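Local coordinates for copper-containing nitrite reductase (Hyphomicrobium denitrificans 1NES1, PDB 6TFO), which probably catalyses the copper-dependent one-electron reduction of nitrite to nitric oxide, taking the electron from reduced cytochrome c, at residues 304-307 and 313-316; 146-151 and 186-191; 88-93 and 116-121; 416-421 and 426-431. One frame throughout, in Å; residues are numbered along the deposited sequence.

Contact 1. Residues 304-307 and 313-316; sequences TVKP and EQEM
Gln314 reaches Thr304, Lys306 and Pro307 by two turns of its chain: CG stands anti to the carbonyl carbon (chi1 -72°), and the bend at chi2 (-95°) swings the amide against the 304-307 loop. Gln314 OE1 lies 3.1 Å from Lys306 CB and accepts a weak hydrogen bond from Lys306 N. Gln314 NE2 donates to Lys306 O over 3.1 Å, coming in over the face of the carbonyl, well out of its plane, and adds a weak bond to Pro307 O. Thr304 OG1 meets the same Lys306 O at 2.7 Å, almost in line with the C=O, so this carbonyl accepts from two side chains. Thr304 crosses Gln314 at about a right angle, with Thr304 CG2 3.6 Å from Gln314 CB. The loop joins two cupredoxin parts of the chain: strand 293-302 belongs to one sheet, whereas strand 312-313 edges the sheet that contains strand 184-191. A single beta bridge between Thr304 and Met316 pins the return. Val305 N donates to Glu315 O at 2.9 Å (161° at the hydrogen), and Thr304 CA makes a CA-H...O contact of 3.1 Å to that same Glu315 O. Lys320 NZ binds the carbonyls of Thr304 and Val305 from outside. The Glu315 carboxylate serves the assembly instead, accepting from the backbone N atoms of Ser95 and Gly96 of the second subunit.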
loop_
_atom_site.group_PDB
_atom_site.type_symbol
_atom_site.label_atom_id
_atom_site.label_comp_id
_atom_site.label_asym_id
_atom_site.label_seq_id
_atom_site.Cartn_x
_atom_site.Cartn_y
_atom_site.Cartn_z
ATOM N N THR C 304 5.494 0.319 -24.559
ATOM C CA THR C 304 5.540 1.675 -23.965
ATOM C C THR C 304 5.209 1.620 -22.476
ATOM O O THR C 304 4.384 0.762 -22.070
ATOM C CB THR C 304 4.599 2.634 -24.697
ATOM O OG1 THR C 304 3.276 2.093 -24.666
ATOM C CG2 THR C 304 5.031 2.878 -26.126
ATOM N N VAL C 305 5.818 2.543 -21.721
ATOM C CA VAL C 305 5.550 2.802 -20.278
ATOM C C VAL C 305 4.043 3.014 -20.103
ATOM O O VAL C 305 3.463 2.330 -19.251
ATOM C CB VAL C 305 6.364 4.003 -19.762
ATOM C CG1 VAL C 305 5.929 4.434 -18.364
ATOM C CG2 VAL C 305 7.867 3.733 -19.786
ATOM N N LYS C 306 3.443 3.904 -20.900
ATOM C CA LYS C 306 2.013 4.304 -20.785
ATOM C C LYS C 306 1.155 3.455 -21.714
ATOM O O LYS C 306 1.597 3.047 -22.787
ATOM C CB LYS C 306 1.779 5.779 -21.147
ATOM C CG LYS C 306 2.539 6.818 -20.332
ATOM C CD LYS C 306 2.191 6.815 -18.862
ATOM C CE LYS C 306 2.918 7.894 -18.089
ATOM N NZ LYS C 306 2.205 8.209 -16.832
ATOM N N PRO C 307 -0.125 3.220 -21.344
ATOM C CA PRO C 307 -1.017 2.384 -22.142
ATOM C C PRO C 307 -1.230 2.930 -23.557
ATOM O O PRO C 307 -1.024 4.125 -23.785
ATOM C CB PRO C 307 -2.350 2.426 -21.389
ATOM C CG PRO C 307 -1.991 2.866 -19.988
ATOM C CD PRO C 307 -0.786 3.760 -20.147
ATOM N N GLU C 313 4.951 12.042 -25.892
ATOM C CA GLU C 313 6.124 11.214 -26.231
ATOM C C GLU C 313 6.042 9.922 -25.412
ATOM O O GLU C 313 6.321 9.973 -24.218
ATOM C CB GLU C 313 7.436 11.957 -25.973
ATOM C CG GLU C 313 8.663 11.104 -26.316
ATOM C CD GLU C 313 9.922 11.795 -26.840
ATOM O OE1 GLU C 313 9.821 12.920 -27.399
ATOM O OE2 GLU C 313 11.015 11.183 -26.709
ATOM N N GLN C 314 5.690 8.797 -26.039
ATOM C CA GLN C 314 5.783 7.465 -25.399
ATOM C C GLN C 314 7.260 7.039 -25.318
ATOM O O GLN C 314 8.058 7.436 -26.170
ATOM C CB GLN C 314 4.877 6.485 -26.133
ATOM C CG GLN C 314 3.389 6.723 -25.880
ATOM C CD GLN C 314 2.850 5.847 -24.770
ATOM O OE1 GLN C 314 3.510 5.650 -23.753
ATOM N NE2 GLN C 314 1.639 5.324 -24.940
ATOM N N GLU C 315 7.610 6.271 -24.291
ATOM C CA GLU C 315 8.980 5.765 -24.045
ATOM C C GLU C 315 8.925 4.254 -23.855
ATOM O O GLU C 315 7.873 3.721 -23.471
ATOM C CB GLU C 315 9.568 6.409 -22.788
ATOM C CG GLU C 315 9.898 7.879 -22.960
ATOM C CD GLU C 315 10.606 8.453 -21.744
ATOM O OE1 GLU C 315 9.903 8.801 -20.763
ATOM O OE2 GLU C 315 11.862 8.489 -21.752
ATOM N N MET C 316 10.058 3.606 -24.059
ATOM C CA MET C 316 10.162 2.129 -24.071
ATOM C C MET C 316 10.176 1.627 -22.624
ATOM O O MET C 316 10.840 2.258 -21.772
ATOM C CB MET C 316 11.431 1.709 -24.814
ATOM C CG MET C 316 11.464 0.265 -25.205
ATOM S SD MET C 316 12.961 -0.451 -24.564
ATOM C CE MET C 316 12.329 -0.861 -22.954
#

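Contact 2. Residues 146-151 and 186-191; sequences ADITRD and YTYWTF
Ile148 lays its CG1-CD1 arm over one face of the Tyr188 ring, where the loop between strands 128-134 and 166-181 packs on strand 184-191, in the multicopper oxidase region. CG1 makes the CH-pi contact, with Ile148 CG1 3.7 Å from the ring centroid of Tyr188 and 15° off its normal. The methyl continues toward the phenol end: Ile148 CD1 is 3.5 Å from Tyr188 CZ and at 3.8 Å still touches Tyr188 OH. Wedging CG1 between the backbone N and the carbonyl carbon (chi1 51°) aims this arm at the ring. Farther along, the Arg150 guanidinium turns an edge to the strand, with Arg150 NH2 4.0 Å from Phe191 O. Across the opposite face, Tyr186 CD2 sits 4.2 Å above the plane of the Tyr188 ring, over its centre, so the ring is held between an aliphatic and an aromatic neighbour. The Tyr188 hydroxyl is bonded to Gly333 O, which ties the ring to a further loop. With an alanine in place of Tyr188, the Ile148 arm would probably lose the face it covers and Gly333 O this partner. Arg150 has its stronger partners in Pro196 O, bonded to NE, and Asp154, which forms a salt bridge. Behind Ile148 an Asx turn shapes the loop: Thr149 N donates to Asp147 OD1 over 3.0 Å, reaching that oxygen from above the carboxylate plane.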
loop_
_atom_site.group_PDB
_atom_site.type_symbol
_atom_site.label_atom_id
_atom_site.label_comp_id
_atom_site.label_asym_id
_atom_site.label_seq_id
_atom_site.Cartn_x
_atom_site.Cartn_y
_atom_site.Cartn_z
ATOM N N ALA C 146 8.187 12.933 -37.771
ATOM C CA ALA C 146 8.317 12.358 -39.130
ATOM C C ALA C 146 7.288 11.238 -39.300
ATOM O O ALA C 146 7.037 10.504 -38.301
ATOM C CB ALA C 146 9.717 11.844 -39.352
ATOM N N ASP C 147 6.682 11.136 -40.488
ATOM C CA ASP C 147 5.901 9.943 -40.915
ATOM C C ASP C 147 6.902 8.812 -41.164
ATOM O O ASP C 147 7.680 8.948 -42.119
ATOM C CB ASP C 147 5.042 10.248 -42.144
ATOM C CG ASP C 147 4.542 9.008 -42.864
ATOM O OD1 ASP C 147 4.391 7.967 -42.209
ATOM O OD2 ASP C 147 4.320 9.090 -44.071
ATOM N N ILE C 148 6.895 7.759 -40.332
ATOM C CA ILE C 148 7.847 6.606 -40.421
ATOM C C ILE C 148 7.161 5.371 -41.045
ATOM O O ILE C 148 7.802 4.295 -41.135
ATOM C CB ILE C 148 8.480 6.303 -39.043
ATOM C CG1 ILE C 148 7.460 6.153 -37.909
ATOM C CG2 ILE C 148 9.524 7.359 -38.718
ATOM C CD1 ILE C 148 6.599 4.923 -37.984
ATOM N N THR C 149 5.910 5.502 -41.476
ATOM C CA THR C 149 5.135 4.405 -42.100
ATOM C C THR C 149 5.614 4.197 -43.543
ATOM O O THR C 149 5.490 5.137 -44.361
ATOM C CB THR C 149 3.635 4.697 -42.029
ATOM O OG1 THR C 149 3.276 4.641 -40.645
ATOM C CG2 THR C 149 2.799 3.734 -42.847
ATOM N N ARG C 150 6.131 3.003 -43.833
ATOM C CA ARG C 150 6.354 2.480 -45.204
ATOM C C ARG C 150 5.023 2.357 -45.954
ATOM O O ARG C 150 4.133 1.623 -45.490
ATOM C CB ARG C 150 7.006 1.104 -45.125
ATOM C CG ARG C 150 7.291 0.471 -46.484
ATOM C CD ARG C 150 8.405 1.172 -47.219
ATOM N NE ARG C 150 9.659 1.085 -46.488
ATOM C CZ ARG C 150 10.740 1.788 -46.776
ATOM N NH1 ARG C 150 10.722 2.642 -47.782
ATOM N NH2 ARG C 150 11.833 1.656 -46.049
ATOM N N ASP C 151 4.878 3.028 -47.091
ATOM C CA ASP C 151 3.693 2.804 -47.953
ATOM C C ASP C 151 3.717 1.330 -48.353
ATOM O O ASP C 151 4.782 0.798 -48.663
ATOM C CB ASP C 151 3.662 3.756 -49.147
ATOM C CG ASP C 151 2.297 3.742 -49.800
ATOM O OD1 ASP C 151 2.030 2.807 -50.593
ATOM O OD2 ASP C 151 1.475 4.607 -49.433
ATOM N N TYR C 186 7.170 8.577 -30.540
ATOM C CA TYR C 186 8.047 7.471 -30.083
ATOM C C TYR C 186 9.357 7.628 -30.842
ATOM O O TYR C 186 9.350 8.200 -31.926
ATOM C CB TYR C 186 7.371 6.111 -30.298
ATOM C CG TYR C 186 8.117 4.922 -29.745
ATOM C CD1 TYR C 186 8.035 4.576 -28.407
ATOM C CD2 TYR C 186 8.905 4.125 -30.558
ATOM C CE1 TYR C 186 8.734 3.492 -27.887
ATOM C CE2 TYR C 186 9.608 3.031 -30.059
ATOM C CZ TYR C 186 9.521 2.701 -28.715
ATOM O OH TYR C 186 10.205 1.613 -28.232
ATOM N N THR C 187 10.458 7.177 -30.268
ATOM C CA THR C 187 11.789 7.224 -30.909
ATOM C C THR C 187 11.972 5.879 -31.603
ATOM O O THR C 187 12.182 4.862 -30.910
ATOM C CB THR C 187 12.905 7.582 -29.922
ATOM O OG1 THR C 187 12.668 8.926 -29.502
ATOM C CG2 THR C 187 14.289 7.466 -30.520
ATOM N N TYR C 188 11.820 5.895 -32.927
ATOM C CA TYR C 188 12.037 4.736 -33.811
ATOM C C TYR C 188 13.523 4.642 -34.147
ATOM O O TYR C 188 14.218 5.700 -34.252
ATOM C CB TYR C 188 11.191 4.873 -35.072
ATOM C CG TYR C 188 9.704 4.741 -34.855
ATOM C CD1 TYR C 188 8.933 5.835 -34.515
ATOM C CD2 TYR C 188 9.063 3.519 -35.003
ATOM C CE1 TYR C 188 7.560 5.728 -34.358
ATOM C CE2 TYR C 188 7.694 3.395 -34.846
ATOM C CZ TYR C 188 6.942 4.501 -34.519
ATOM O OH TYR C 188 5.601 4.378 -34.314
ATOM N N TRP C 189 13.993 3.400 -34.258
ATOM C CA TRP C 189 15.234 3.008 -34.965
ATOM C C TRP C 189 14.838 2.292 -36.263
ATOM O O TRP C 189 14.003 1.375 -36.200
ATOM C CB TRP C 189 16.125 2.130 -34.075
ATOM C CG TRP C 189 16.454 2.727 -32.745
ATOM C CD1 TRP C 189 16.326 4.031 -32.383
ATOM C CD2 TRP C 189 17.028 2.044 -31.617
ATOM N NE1 TRP C 189 16.747 4.198 -31.094
ATOM C CE2 TRP C 189 17.175 2.998 -30.591
ATOM C CE3 TRP C 189 17.410 0.728 -31.358
ATOM C CZ2 TRP C 189 17.697 2.675 -29.340
ATOM C CZ3 TRP C 189 17.936 0.411 -30.124
ATOM C CH2 TRP C 189 18.078 1.375 -29.129
ATOM N N THR C 190 15.411 2.694 -37.398
ATOM C CA THR C 190 14.942 2.265 -38.740
ATOM C C THR C 190 16.106 1.994 -39.691
ATOM O O THR C 190 17.229 2.492 -39.467
ATOM C CB THR C 190 14.053 3.335 -39.377
ATOM O OG1 THR C 190 14.881 4.453 -39.691
ATOM C CG2 THR C 190 12.910 3.744 -38.474
ATOM N N PHE C 191 15.797 1.239 -40.747
ATOM C CA PHE C 191 16.537 1.247 -42.030
ATOM C C PHE C 191 15.854 2.309 -42.907
ATOM O O PHE C 191 14.654 2.159 -43.208
ATOM C CB PHE C 191 16.553 -0.170 -42.600
ATOM C CG PHE C 191 17.234 -1.216 -41.747
ATOM C CD1 PHE C 191 18.607 -1.290 -41.675
ATOM C CD2 PHE C 191 16.498 -2.178 -41.088
ATOM C CE1 PHE C 191 19.229 -2.294 -40.946
ATOM C CE2 PHE C 191 17.106 -3.183 -40.357
ATOM C CZ PHE C 191 18.477 -3.252 -40.295
#

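Contact 3. Residues 88-93 and 116-121; sequences AARSAI and YCSLPG. With CU (copper (II) ion), chain L.
Arg90, at the end of strand 89-90, extends toward Ser118 and bends at chi3 (-60°), which brings NH2 to the hydroxyl. Ser118 OG lies near the guanidinium plane, at its edge, 3.2 Å from Arg90 NH2, but the angle is too poor for a hydrogen bond. Asp81 unites the two instead: its OD2 forms a salt bridge with Arg90 NH2 and a hydrogen bond with Ser118 OG. Next in the chain, Ser91 OG is bonded to Ala82 N, and Ala92 N to Ser101 OG, which anchors the turn leading away from the strand. Ile93 then crosses Leu119 obliquely, Ile93 CG1 lying 4.1 Å from Leu119 CD2. The loop 116-121, met here by Arg90 and Ile93, is the ligand loop of a type 1 copper site in the plastocyanin/azurin-like cupredoxin domain. Cys117 SG, anti to its backbone N (chi1 179°), binds the copper at 2.2 Å; His80 and His122 are further ligands of the site, and Met127 belongs to it too. Leu119 N donates to Cys117 SG over 3.5 Å (155° at the hydrogen). This N-H probably draws negative charge from the thiolate and so may help tune the copper, while the bond between Ser118 OG and Asp81 probably steadies the residue after Cys117.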
loop_
_atom_site.group_PDB
_atom_site.type_symbol
_atom_site.label_atom_id
_atom_site.label_comp_id
_atom_site.label_asym_id
_atom_site.label_seq_id
_atom_site.Cartn_x
_atom_site.Cartn_y
_atom_site.Cartn_z
ATOM N N ALA C 88 -31.270 3.821 -28.450
ATOM C CA ALA C 88 -31.623 2.541 -27.805
ATOM C C ALA C 88 -30.357 1.716 -27.542
ATOM O O ALA C 88 -30.405 0.502 -27.685
ATOM C CB ALA C 88 -32.583 1.806 -28.692
ATOM N N ALA C 89 -29.264 2.370 -27.163
ATOM C CA ALA C 89 -27.937 1.766 -26.895
ATOM C C ALA C 89 -27.725 1.683 -25.382
ATOM O O ALA C 89 -27.971 2.692 -24.705
ATOM C CB ALA C 89 -26.863 2.616 -27.536
ATOM N N ARG C 90 -27.287 0.535 -24.869
ATOM C CA ARG C 90 -26.928 0.422 -23.435
ATOM C C ARG C 90 -25.875 -0.670 -23.239
ATOM O O ARG C 90 -25.807 -1.606 -24.047
ATOM C CB ARG C 90 -28.165 0.161 -22.575
ATOM C CG ARG C 90 -28.775 -1.220 -22.754
ATOM C CD ARG C 90 -30.187 -1.260 -22.183
ATOM N NE ARG C 90 -30.179 -0.942 -20.765
ATOM C CZ ARG C 90 -31.107 -0.221 -20.140
ATOM N NH1 ARG C 90 -32.147 0.266 -20.792
ATOM N NH2 ARG C 90 -30.991 0.037 -18.854
ATOM N N SER C 91 -25.073 -0.521 -22.188
ATOM C CA SER C 91 -24.220 -1.596 -21.633
ATOM C C SER C 91 -25.119 -2.600 -20.921
ATOM O O SER C 91 -26.315 -2.286 -20.696
ATOM C CB SER C 91 -23.211 -1.053 -20.673
ATOM O OG SER C 91 -23.807 -0.890 -19.386
ATOM N N ALA C 92 -24.538 -3.742 -20.547
ATOM C CA ALA C 92 -25.085 -4.638 -19.510
ATOM C C ALA C 92 -24.867 -3.975 -18.145
ATOM O O ALA C 92 -24.046 -3.037 -18.059
ATOM C CB ALA C 92 -24.413 -5.988 -19.590
ATOM N N ILE C 93 -25.544 -4.463 -17.111
ATOM C CA ILE C 93 -25.258 -4.098 -15.696
ATOM C C ILE C 93 -23.939 -4.757 -15.265
ATOM O O ILE C 93 -23.852 -5.983 -15.292
ATOM C CB ILE C 93 -26.434 -4.504 -14.792
ATOM C CG1 ILE C 93 -27.668 -3.635 -15.060
ATOM C CG2 ILE C 93 -26.019 -4.447 -13.332
ATOM C CD1 ILE C 93 -28.700 -4.248 -15.972
ATOM N N TYR C 116 -26.205 7.898 -19.215
ATOM C CA TYR C 116 -26.540 7.875 -17.775
ATOM C C TYR C 116 -26.658 6.435 -17.276
ATOM O O TYR C 116 -26.820 5.506 -18.076
ATOM C CB TYR C 116 -27.836 8.651 -17.553
ATOM C CG TYR C 116 -29.048 7.967 -18.113
ATOM C CD1 TYR C 116 -29.751 7.050 -17.353
ATOM C CD2 TYR C 116 -29.473 8.209 -19.411
ATOM C CE1 TYR C 116 -30.860 6.394 -17.862
ATOM C CE2 TYR C 116 -30.588 7.568 -19.931
ATOM C CZ TYR C 116 -31.277 6.647 -19.159
ATOM O OH TYR C 116 -32.369 6.002 -19.657
ATOM N N CYS C 117 -26.574 6.262 -15.962
ATOM C CA CYS C 117 -26.778 4.971 -15.274
ATOM C C CYS C 117 -28.257 4.870 -14.908
ATOM O O CYS C 117 -28.804 5.836 -14.385
ATOM C CB CYS C 117 -25.897 4.862 -14.035
ATOM S SG CYS C 117 -26.152 3.310 -13.143
ATOM N N SER C 118 -28.891 3.744 -15.192
ATOM C CA SER C 118 -30.346 3.541 -14.967
ATOM C C SER C 118 -30.586 2.903 -13.599
ATOM O O SER C 118 -31.750 2.747 -13.261
ATOM C CB SER C 118 -30.947 2.683 -16.048
ATOM O OG SER C 118 -30.461 1.353 -15.951
ATOM N N LEU C 119 -29.545 2.501 -12.866
ATOM C CA LEU C 119 -29.730 1.881 -11.520
ATOM C C LEU C 119 -30.414 2.881 -10.567
ATOM O O LEU C 119 -30.245 4.092 -10.667
ATOM C CB LEU C 119 -28.385 1.389 -10.979
ATOM C CG LEU C 119 -27.971 -0.043 -11.359
ATOM C CD1 LEU C 119 -29.034 -1.077 -10.982
ATOM C CD2 LEU C 119 -27.648 -0.140 -12.842
ATOM N N PRO C 120 -31.261 2.414 -9.631
ATOM C CA PRO C 120 -32.046 3.315 -8.784
ATOM C C PRO C 120 -31.200 4.418 -8.138
ATOM O O PRO C 120 -30.257 4.113 -7.420
ATOM C CB PRO C 120 -32.648 2.382 -7.712
ATOM C CG PRO C 120 -32.720 1.023 -8.399
ATOM C CD PRO C 120 -31.509 0.990 -9.317
ATOM N N GLY C 121 -31.526 5.665 -8.466
ATOM C CA GLY C 121 -30.911 6.849 -7.848
ATOM C C GLY C 121 -29.569 7.251 -8.449
ATOM O O GLY C 121 -29.125 8.359 -8.125
HETATM CU CU CU L . -24.607 3.421 -11.617
#

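Contact 4. Residues 416-421 and 426-431; sequences LVDHAL and HGLVGF. With CU (copper (II) ion), chain E.
Asp418 touches Leu428 from its first side-chain atom: Asp418 CB lies 3.2 Å from Leu428 CD2, a close approach. With CG anti to the backbone N (chi1 -178°), the carboxylate leads past the same methyl, and Asp418 OD2 is 4.0 Å from Leu428 CD2. At the tip the two oxygens divide their work. Asp418 OD1 accepts from Ala420 N at 3.2 Å, met from above the carboxylate plane in an Asx turn, and also from Ser366 N; OD2 takes Gln299 NE2 and forms a salt bridge with Arg423. Replacing Asp418 by an alanine is likely to free the turn to shift and to leave Arg423 without this charged mate. The motif is a beta hairpin of strands 412-418 and 430-434, in which Leu416 and Gly430 form an antiparallel hydrogen-bonded pair: Leu416 N to Gly430 O is 2.9 Å, and Gly430 N to Leu416 O is 3.0 Å. Nearer the loop a water takes over, accepting from Asp418 N and donating to Leu428 O. The Asx turn carries the chain through His419, whose NE2 binds a copper ion, His419 NE2 to copper being 2.1 Å; His227 and His262 of the third subunit complete the histidine ligands.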
loop_
_atom_site.group_PDB
_atom_site.type_symbol
_atom_site.label_atom_id
_atom_site.label_comp_id
_atom_site.label_asym_id
_atom_site.label_seq_id
_atom_site.Cartn_x
_atom_site.Cartn_y
_atom_site.Cartn_z
ATOM N N LEU C 416 -7.175 -6.107 -43.361
ATOM C CA LEU C 416 -6.018 -6.891 -42.861
ATOM C C LEU C 416 -6.034 -6.891 -41.327
ATOM O O LEU C 416 -6.093 -5.796 -40.743
ATOM C CB LEU C 416 -4.721 -6.245 -43.359
ATOM C CG LEU C 416 -4.355 -6.434 -44.832
ATOM C CD1 LEU C 416 -5.318 -5.679 -45.747
ATOM C CD2 LEU C 416 -2.926 -5.961 -45.070
ATOM N N VAL C 417 -5.953 -8.066 -40.700
ATOM C CA VAL C 417 -5.942 -8.230 -39.217
ATOM C C VAL C 417 -4.968 -9.341 -38.827
ATOM O O VAL C 417 -4.709 -10.249 -39.655
ATOM C CB VAL C 417 -7.341 -8.544 -38.650
ATOM C CG1 VAL C 417 -8.357 -7.475 -39.035
ATOM C CG2 VAL C 417 -7.834 -9.932 -39.047
ATOM N N ASP C 418 -4.472 -9.273 -37.591
ATOM C CA ASP C 418 -4.014 -10.455 -36.815
ATOM C C ASP C 418 -5.275 -10.971 -36.123
ATOM O O ASP C 418 -5.929 -10.171 -35.483
ATOM C CB ASP C 418 -2.886 -10.042 -35.882
ATOM C CG ASP C 418 -2.282 -11.154 -35.063
ATOM O OD1 ASP C 418 -2.956 -12.215 -34.915
ATOM O OD2 ASP C 418 -1.133 -10.945 -34.575
ATOM N N HIS C 419 -5.683 -12.213 -36.350
ATOM C CA HIS C 419 -7.020 -12.710 -35.921
ATOM C C HIS C 419 -6.995 -13.036 -34.421
ATOM O O HIS C 419 -8.001 -13.593 -33.926
ATOM C CB HIS C 419 -7.485 -13.904 -36.784
ATOM C CG HIS C 419 -8.958 -13.915 -37.018
ATOM N ND1 HIS C 419 -9.857 -14.230 -36.027
ATOM C CD2 HIS C 419 -9.690 -13.619 -38.115
ATOM C CE1 HIS C 419 -11.079 -14.136 -36.510
ATOM N NE2 HIS C 419 -11.010 -13.759 -37.787
ATOM N N ALA C 420 -5.882 -12.764 -33.733
ATOM C CA ALA C 420 -5.878 -12.560 -32.264
ATOM C C ALA C 420 -6.434 -11.150 -32.035
ATOM O O ALA C 420 -5.646 -10.200 -31.942
ATOM C CB ALA C 420 -4.496 -12.752 -31.674
ATOM N N LEU C 421 -7.758 -11.026 -32.020
ATOM C CA LEU C 421 -8.451 -9.780 -32.438
ATOM C C LEU C 421 -8.462 -8.729 -31.322
ATOM O O LEU C 421 -8.834 -7.566 -31.638
ATOM C CB LEU C 421 -9.869 -10.114 -32.902
ATOM C CG LEU C 421 -9.967 -10.676 -34.320
ATOM C CD1 LEU C 421 -11.407 -11.062 -34.614
ATOM C CD2 LEU C 421 -9.455 -9.672 -35.348
ATOM N N HIS C 426 -5.221 -2.416 -29.962
ATOM C CA HIS C 426 -3.817 -1.941 -29.772
ATOM C C HIS C 426 -3.227 -1.363 -31.073
ATOM O O HIS C 426 -1.991 -1.224 -31.120
ATOM C CB HIS C 426 -2.923 -3.058 -29.214
ATOM C CG HIS C 426 -3.271 -3.500 -27.827
ATOM N ND1 HIS C 426 -2.659 -2.970 -26.704
ATOM C CD2 HIS C 426 -4.148 -4.422 -27.370
ATOM C CE1 HIS C 426 -3.128 -3.563 -25.625
ATOM N NE2 HIS C 426 -4.066 -4.442 -26.005
ATOM N N GLY C 427 -4.058 -1.050 -32.080
ATOM C CA GLY C 427 -3.667 -0.335 -33.315
ATOM C C GLY C 427 -3.491 -1.229 -34.554
ATOM O O GLY C 427 -3.154 -0.672 -35.623
ATOM N N LEU C 428 -3.745 -2.541 -34.464
ATOM C CA LEU C 428 -3.424 -3.515 -35.541
ATOM C C LEU C 428 -4.631 -3.754 -36.440
ATOM O O LEU C 428 -5.428 -4.681 -36.177
ATOM C CB LEU C 428 -2.976 -4.846 -34.938
ATOM C CG LEU C 428 -2.277 -5.793 -35.915
ATOM C CD1 LEU C 428 -1.075 -5.123 -36.566
ATOM C CD2 LEU C 428 -1.845 -7.058 -35.201
ATOM N N VAL C 429 -4.724 -2.965 -37.501
ATOM C CA VAL C 429 -5.791 -3.081 -38.536
ATOM C C VAL C 429 -5.323 -2.295 -39.770
ATOM O O VAL C 429 -4.623 -1.274 -39.597
ATOM C CB VAL C 429 -7.138 -2.594 -37.975
ATOM C CG1 VAL C 429 -7.099 -1.107 -37.687
ATOM C CG2 VAL C 429 -8.303 -2.910 -38.887
ATOM N N GLY C 430 -5.609 -2.816 -40.967
ATOM C CA GLY C 430 -5.288 -2.177 -42.258
ATOM C C GLY C 430 -6.456 -2.305 -43.218
ATOM O O GLY C 430 -7.284 -3.249 -43.067
ATOM N N PHE C 431 -6.523 -1.391 -44.179
ATOM C CA PHE C 431 -7.561 -1.372 -45.238
ATOM C C PHE C 431 -6.939 -1.631 -46.619
ATOM O O PHE C 431 -5.873 -1.057 -46.975
ATOM C CB PHE C 431 -8.316 -0.054 -45.179
ATOM C CG PHE C 431 -9.115 0.149 -43.924
ATOM C CD1 PHE C 431 -9.628 -0.936 -43.227
ATOM C CD2 PHE C 431 -9.387 1.429 -43.461
ATOM C CE1 PHE C 431 -10.383 -0.746 -42.080
ATOM C CE2 PHE C 431 -10.148 1.618 -42.321
ATOM C CZ PHE C 431 -10.647 0.535 -41.631
HETATM CU CU CU E . -12.614 -13.109 -39.008
HETATM O O HOH W 1 -5.377 -7.151 -35.678
#

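Contacts 1 and 2 adjoin, their centres about 16 Å apart: Met316 CG of contact 1 packs against Tyr186 OH of contact 2 at 3.5 Å. Contact 2 also leads toward the type 1 copper of Cys263 and Met276, since the side chain of Phe191 lies about 6 Å from that ion. Contact 4 has its centre about 19 Å from that of contact 2, and supplies His419 to the copper shared with the third subunit, the type 2 catalytic centre in this family. Contact 3, on the separate N-terminal cupredoxin domain, stands apart with its own copper, its centre about 43 Å from that of contact 2 and on the opposite side of the chain's centre. Contacts 3 and 4 both meet the third subunit.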